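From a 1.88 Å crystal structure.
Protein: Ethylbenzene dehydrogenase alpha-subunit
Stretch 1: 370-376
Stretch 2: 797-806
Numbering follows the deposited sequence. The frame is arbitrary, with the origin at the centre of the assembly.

Stretch 1 370-376: SRGTLKL
Stretch 2 797-806: WHFDDKKVFP

How do the two stretches meet? Segment 370-376 has no regular secondary structure, and it packs against the turn that follows the helix at the start of 797-806. The register is set by two CA pairs, Leu 374 CA to Lys 802 CA at 4.8 Å and Thr 373 CA to Val 804 CA at 5.5 Å, so the chains run in opposite senses where they touch. One direct hydrogen bond joins them: Leu 374 N donates to Lys 802 O at 3.0 Å, nearly straight at 165°. Lys 802 leaves helical geometry with positive phi (64/31), while Lys 803 (-68/132) and Val 804 (-63/160) are extended. Trp 797 O receives Lys 803 N at 2.9 Å and, more weakly, Asp 801 N at 3.1 Å.

What does Leu 374 do with its side chain? It points toward the other stretch from a backbone at -93/-5 and takes the m, t rotamer (chi1 -58°, chi2 174°), which carries CD1 deep into the turn. There Leu 374 CD1 lies 3.2 Å from Lys 803 O, 3.8 Å from His 798 O and 3.8 Å from Phe 805 CE1, meeting that ring obliquely. Phe 805 has chi1 -72° and chi2 83°; its CA-to-CB bond runs sideways, but the ring end comes nearer the leucine. Leu 374 CD2 lies 4.4 Å from Val 804 CG1. The close carbonyl at Lys 803 is already engaged, since His 798 (chi1 -55°, chi2 -60°) donates from ND1 to Lys 803 O at 2.7 Å and ties the helix to the turn.

Why does Lys 802 start toward the partner yet end elsewhere? Its chi1 and chi2 are both m (-49°, -57°), folding the chain back, and chi3 and chi4 are t (168°, -173°), extending it so that Lys 802 NZ reaches Phe 799 O at 2.6 Å. The amine thus bonds to the preceding helix, while the aliphatic base serves the contact: Lys 802 CB is 3.6 Å from Lys 375 N, and Lys 802 CG is 4.0 Å from Lys 375 CB. Lys 375 itself is extended through chi3 (t, t, t), then turns at chi4 (p, 66°).

How is the polar side of the contact organised? Thr 373 (-149/157) points its CB away, yet chi1 at -177° (t) places OG1 to accept from Lys 375 N at 3.1 Å and to lie 2.6 Å from water 2, which donates to Asp 801 O at 3.0 Å. Water 1 makes a second bridge, donating to Gly 372 O at 2.7 Å and accepting from Val 804 N at 3.1 Å. Ser 370, with chi1 163° (t), turns OG back on its own chain to accept from Gly 372 N at 2.9 Å and Thr 373 N at 3.2 Å. Against this bend rests Val 804 (chi1 -65°, m), whose CG1 is 3.5 Å from Arg 371 O, 3.4 Å from Gly 372 C and 3.5 Å from Thr 373 N.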

ATOM      1  N   SER A 370       6.604  48.019   4.193  1.00 22.86           N
ATOM      2  CA  SER A 370       7.819  47.783   3.431  1.00 23.04           C
ATOM      3  C   SER A 370       7.648  46.596   2.501  1.00 22.30           C
ATOM      4  O   SER A 370       7.142  45.548   2.901  1.00 22.66           O
ATOM      5  CB  SER A 370       9.019  47.582   4.347  1.00 22.70           C
ATOM      6  OG  SER A 370      10.100  46.973   3.655  1.00 23.16           O
ATOM      7  N   ARG A 371       8.099  46.780   1.264  1.00 22.44           N
ATOM      8  CA  ARG A 371       8.184  45.715   0.280  1.00 22.61           C
ATOM      9  C   ARG A 371       9.424  44.843   0.444  1.00 22.45           C
ATOM     10  O   ARG A 371       9.519  43.806  -0.194  1.00 22.20           O
ATOM     11  CB  ARG A 371       8.213  46.285  -1.128  1.00 22.66           C
ATOM     12  CG  ARG A 371       7.014  47.166  -1.464  1.00 23.30           C
ATOM     13  CD  ARG A 371       6.917  47.445  -2.935  1.00 23.68           C
ATOM     14  NE  ARG A 371       6.666  46.237  -3.713  1.00 24.26           N
ATOM     15  CZ  ARG A 371       7.455  45.767  -4.676  1.00 25.25           C
ATOM     16  NH1 ARG A 371       8.568  46.397  -5.017  1.00 26.45           N
ATOM     17  NH2 ARG A 371       7.116  44.659  -5.309  1.00 26.12           N
ATOM     18  N   GLY A 372      10.369  45.265   1.283  1.00 22.64           N
ATOM     19  CA  GLY A 372      11.685  44.631   1.341  1.00 22.50           C
ATOM     20  C   GLY A 372      11.920  43.775   2.559  1.00 22.87           C
ATOM     21  O   GLY A 372      12.791  42.897   2.544  1.00 23.86           O
ATOM     22  N   THR A 373      11.158  44.004   3.617  1.00 22.26           N
ATOM     23  CA  THR A 373      11.259  43.180   4.808  1.00 21.70           C
ATOM     24  C   THR A 373       9.889  43.101   5.499  1.00 22.12           C
ATOM     25  O   THR A 373       9.040  43.980   5.330  1.00 20.38           O
ATOM     26  CB  THR A 373      12.300  43.758   5.820  1.00 21.94           C
ATOM     27  OG1 THR A 373      12.417  42.879   6.936  1.00 20.45           O
ATOM     28  CG2 THR A 373      11.881  45.098   6.339  1.00 20.92           C
ATOM     29  N   LEU A 374       9.697  42.056   6.278  1.00 20.85           N
ATOM     30  CA  LEU A 374       8.485  41.907   7.061  1.00 22.31           C
ATOM     31  C   LEU A 374       8.661  42.479   8.457  1.00 22.91           C
ATOM     32  O   LEU A 374       7.726  42.518   9.239  1.00 22.28           O
ATOM     33  CB  LEU A 374       8.107  40.433   7.188  1.00 22.60           C
ATOM     34  CG  LEU A 374       7.870  39.629   5.909  1.00 23.83           C
ATOM     35  CD1 LEU A 374       7.666  38.155   6.280  1.00 23.69           C
ATOM     36  CD2 LEU A 374       6.679  40.168   5.119  1.00 25.01           C
ATOM     37  N   LYS A 375       9.875  42.912   8.774  1.00 24.34           N
ATOM     38  CA  LYS A 375      10.182  43.389  10.094  1.00 24.30           C
ATOM     39  C   LYS A 375       9.380  44.666  10.360  1.00 24.63           C
ATOM     40  O   LYS A 375       9.326  45.564   9.509  1.00 24.54           O
ATOM     41  CB  LYS A 375      11.688  43.625  10.198  1.00 24.42           C
ATOM     42  CG  LYS A 375      12.155  43.956  11.584  1.00 24.97           C
ATOM     43  CD  LYS A 375      13.655  44.138  11.636  1.00 27.54           C
ATOM     44  CE  LYS A 375      14.078  44.505  13.051  1.00 29.80           C
ATOM     45  NZ  LYS A 375      13.795  43.335  13.901  1.00 33.93           N
ATOM     46  N   LEU A 376       8.777  44.741  11.539  1.00 24.38           N
ATOM     47  CA  LEU A 376       7.933  45.848  11.913  1.00 25.60           C
ATOM     48  C   LEU A 376       8.666  46.725  12.914  1.00 26.49           C
ATOM     49  O   LEU A 376       9.332  46.225  13.825  1.00 26.79           O
ATOM     50  CB  LEU A 376       6.640  45.333  12.568  1.00 25.09           C
ATOM     51  CG  LEU A 376       5.658  44.540  11.700  1.00 25.19           C
ATOM     52  CD1 LEU A 376       4.492  44.059  12.532  1.00 25.37           C
ATOM     53  CD2 LEU A 376       5.156  45.328  10.500  1.00 24.09           C
ATOM     54  N   TRP A 797      13.021  31.316   7.291  1.00 22.56           N
ATOM     55  CA  TRP A 797      13.545  32.624   6.836  1.00 22.77           C
ATOM     56  C   TRP A 797      12.478  33.718   6.916  1.00 22.25           C
ATOM     57  O   TRP A 797      12.765  34.903   7.212  1.00 22.60           O
ATOM     58  CB  TRP A 797      14.073  32.520   5.406  1.00 23.70           C
ATOM     59  CG  TRP A 797      15.197  31.573   5.233  1.00 24.41           C
ATOM     60  CD1 TRP A 797      16.061  31.138   6.196  1.00 24.81           C
ATOM     61  CD2 TRP A 797      15.639  30.992   4.008  1.00 25.47           C
ATOM     62  NE1 TRP A 797      16.973  30.267   5.661  1.00 25.44           N
ATOM     63  CE2 TRP A 797      16.750  30.157   4.318  1.00 25.37           C
ATOM     64  CE3 TRP A 797      15.222  31.100   2.676  1.00 25.68           C
ATOM     65  CZ2 TRP A 797      17.445  29.444   3.348  1.00 25.36           C
ATOM     66  CZ3 TRP A 797      15.907  30.367   1.706  1.00 25.50           C
ATOM     67  CH2 TRP A 797      16.983  29.524   2.058  1.00 24.97           C
ATOM     68  N   HIS A 798      11.248  33.349   6.604  1.00 22.14           N
ATOM     69  CA  HIS A 798      10.154  34.290   6.735  1.00 22.67           C
ATOM     70  C   HIS A 798       9.963  34.713   8.180  1.00 22.42           C
ATOM     71  O   HIS A 798       9.824  35.907   8.465  1.00 22.24           O
ATOM     72  CB  HIS A 798       8.863  33.753   6.123  1.00 21.39           C
ATOM     73  CG  HIS A 798       9.025  33.341   4.688  1.00 21.20           C
ATOM     74  ND1 HIS A 798       9.418  34.222   3.711  1.00 20.70           N
ATOM     75  CD2 HIS A 798       8.888  32.137   4.083  1.00 20.67           C
ATOM     76  CE1 HIS A 798       9.494  33.583   2.552  1.00 22.57           C
ATOM     77  NE2 HIS A 798       9.177  32.313   2.752  1.00 18.05           N
ATOM     78  N   PHE A 799       9.984  33.763   9.091  1.00 23.67           N
ATOM     79  CA  PHE A 799       9.752  34.085  10.499  1.00 23.96           C
ATOM     80  C   PHE A 799      10.960  34.664  11.233  1.00 24.97           C
ATOM     81  O   PHE A 799      10.869  35.782  11.801  1.00 25.92           O
ATOM     82  CB  PHE A 799       9.186  32.868  11.241  1.00 25.49           C
ATOM     83  CG  PHE A 799       8.998  33.115  12.682  1.00 24.20           C
ATOM     84  CD1 PHE A 799       8.031  34.006  13.110  1.00 26.62           C
ATOM     85  CD2 PHE A 799       9.810  32.476  13.621  1.00 26.14           C
ATOM     86  CE1 PHE A 799       7.861  34.279  14.467  1.00 28.03           C
ATOM     87  CE2 PHE A 799       9.655  32.728  14.978  1.00 27.51           C
ATOM     88  CZ  PHE A 799       8.688  33.644  15.407  1.00 28.21           C
ATOM     89  N   ASP A 800      12.081  33.944  11.247  1.00 25.19           N
ATOM     90  CA  ASP A 800      13.313  34.419  11.940  1.00 25.27           C
ATOM     91  C   ASP A 800      13.921  35.626  11.281  1.00 24.87           C
ATOM     92  O   ASP A 800      14.375  36.536  11.951  1.00 25.95           O
ATOM     93  CB  ASP A 800      14.407  33.330  11.991  1.00 25.56           C
ATOM     94  CG  ASP A 800      14.148  32.276  13.080  1.00 28.17           C
ATOM     95  OD1 ASP A 800      13.274  32.505  13.948  1.00 31.94           O
ATOM     96  OD2 ASP A 800      14.823  31.227  13.081  1.00 28.25           O
ATOM     97  N   ASP A 801      14.011  35.586   9.963  1.00 24.98           N
ATOM     98  CA  ASP A 801      14.750  36.573   9.199  1.00 25.19           C
ATOM     99  C   ASP A 801      13.879  37.682   8.629  1.00 24.57           C
ATOM    100  O   ASP A 801      14.370  38.658   8.074  1.00 24.55           O
ATOM    101  CB  ASP A 801      15.515  35.876   8.053  1.00 26.37           C
ATOM    102  CG  ASP A 801      16.676  35.040   8.562  1.00 28.98           C
ATOM    103  OD1 ASP A 801      17.048  35.239   9.738  1.00 30.43           O
ATOM    104  OD2 ASP A 801      17.191  34.211   7.772  1.00 31.61           O
ATOM    105  N   LYS A 802      12.578  37.493   8.721  1.00 24.36           N
ATOM    106  CA  LYS A 802      11.614  38.446   8.226  1.00 24.00           C
ATOM    107  C   LYS A 802      11.702  38.595   6.720  1.00 23.04           C
ATOM    108  O   LYS A 802      11.444  39.662   6.184  1.00 22.51           O
ATOM    109  CB  LYS A 802      11.747  39.784   8.940  1.00 23.77           C
ATOM    110  CG  LYS A 802      11.794  39.664  10.450  1.00 23.73           C
ATOM    111  CD  LYS A 802      10.582  38.965  11.043  1.00 23.47           C
ATOM    112  CE  LYS A 802      10.825  38.616  12.529  1.00 24.18           C
ATOM    113  NZ  LYS A 802       9.712  37.791  13.068  1.00 22.26           N
ATOM    114  N   LYS A 803      12.077  37.506   6.068  1.00 22.89           N
ATOM    115  CA  LYS A 803      12.166  37.476   4.618  1.00 22.89           C
ATOM    116  C   LYS A 803      10.765  37.576   3.980  1.00 22.48           C
ATOM    117  O   LYS A 803       9.823  36.848   4.350  1.00 22.21           O
ATOM    118  CB  LYS A 803      12.899  36.221   4.135  1.00 22.24           C
ATOM    119  CG  LYS A 803      13.353  36.294   2.694  1.00 22.85           C
ATOM    120  CD  LYS A 803      13.946  34.961   2.178  1.00 22.47           C
ATOM    121  CE  LYS A 803      14.467  35.063   0.749  1.00 21.44           C
ATOM    122  NZ  LYS A 803      15.338  33.895   0.365  1.00 19.96           N
ATOM    123  N   VAL A 804      10.663  38.461   3.004  1.00 22.50           N
ATOM    124  CA  VAL A 804       9.424  38.684   2.261  1.00 22.17           C
ATOM    125  C   VAL A 804       9.007  37.437   1.486  1.00 22.33           C
ATOM    126  O   VAL A 804       9.830  36.538   1.207  1.00 22.87           O
ATOM    127  CB  VAL A 804       9.525  39.931   1.299  1.00 22.29           C
ATOM    128  CG1 VAL A 804       9.699  41.239   2.112  1.00 20.95           C
ATOM    129  CG2 VAL A 804      10.662  39.800   0.273  1.00 21.97           C
ATOM    130  N   PHE A 805       7.725  37.392   1.132  1.00 21.48           N
ATOM    131  CA  PHE A 805       7.176  36.307   0.363  1.00 21.39           C
ATOM    132  C   PHE A 805       7.079  36.740  -1.076  1.00 21.46           C
ATOM    133  O   PHE A 805       6.871  37.929  -1.349  1.00 20.76           O
ATOM    134  CB  PHE A 805       5.766  35.978   0.841  1.00 21.90           C
ATOM    135  CG  PHE A 805       5.718  35.316   2.151  1.00 21.85           C
ATOM    136  CD1 PHE A 805       5.778  36.056   3.324  1.00 22.03           C
ATOM    137  CD2 PHE A 805       5.611  33.951   2.218  1.00 21.09           C
ATOM    138  CE1 PHE A 805       5.695  35.416   4.562  1.00 22.23           C
ATOM    139  CE2 PHE A 805       5.553  33.304   3.426  1.00 23.99           C
ATOM    140  CZ  PHE A 805       5.587  34.039   4.599  1.00 23.37           C
ATOM    141  N   PRO A 806       7.240  35.782  -2.015  1.00 21.89           N
ATOM    142  CA  PRO A 806       7.134  36.172  -3.415  1.00 21.91           C
ATOM    143  C   PRO A 806       5.674  36.319  -3.895  1.00 21.92           C
ATOM    144  O   PRO A 806       5.198  35.556  -4.762  1.00 22.63           O
ATOM    145  CB  PRO A 806       7.889  35.056  -4.117  1.00 21.27           C
ATOM    146  CG  PRO A 806       7.540  33.834  -3.290  1.00 22.61           C
ATOM    147  CD  PRO A 806       7.581  34.342  -1.868  1.00 22.36           C
TER
HETATM  148  O   HOH W   1      13.152  40.225   2.849  1.00 29.82           O
HETATM  149  O   HOH W   2      14.135  41.050   6.234  1.00 42.56           O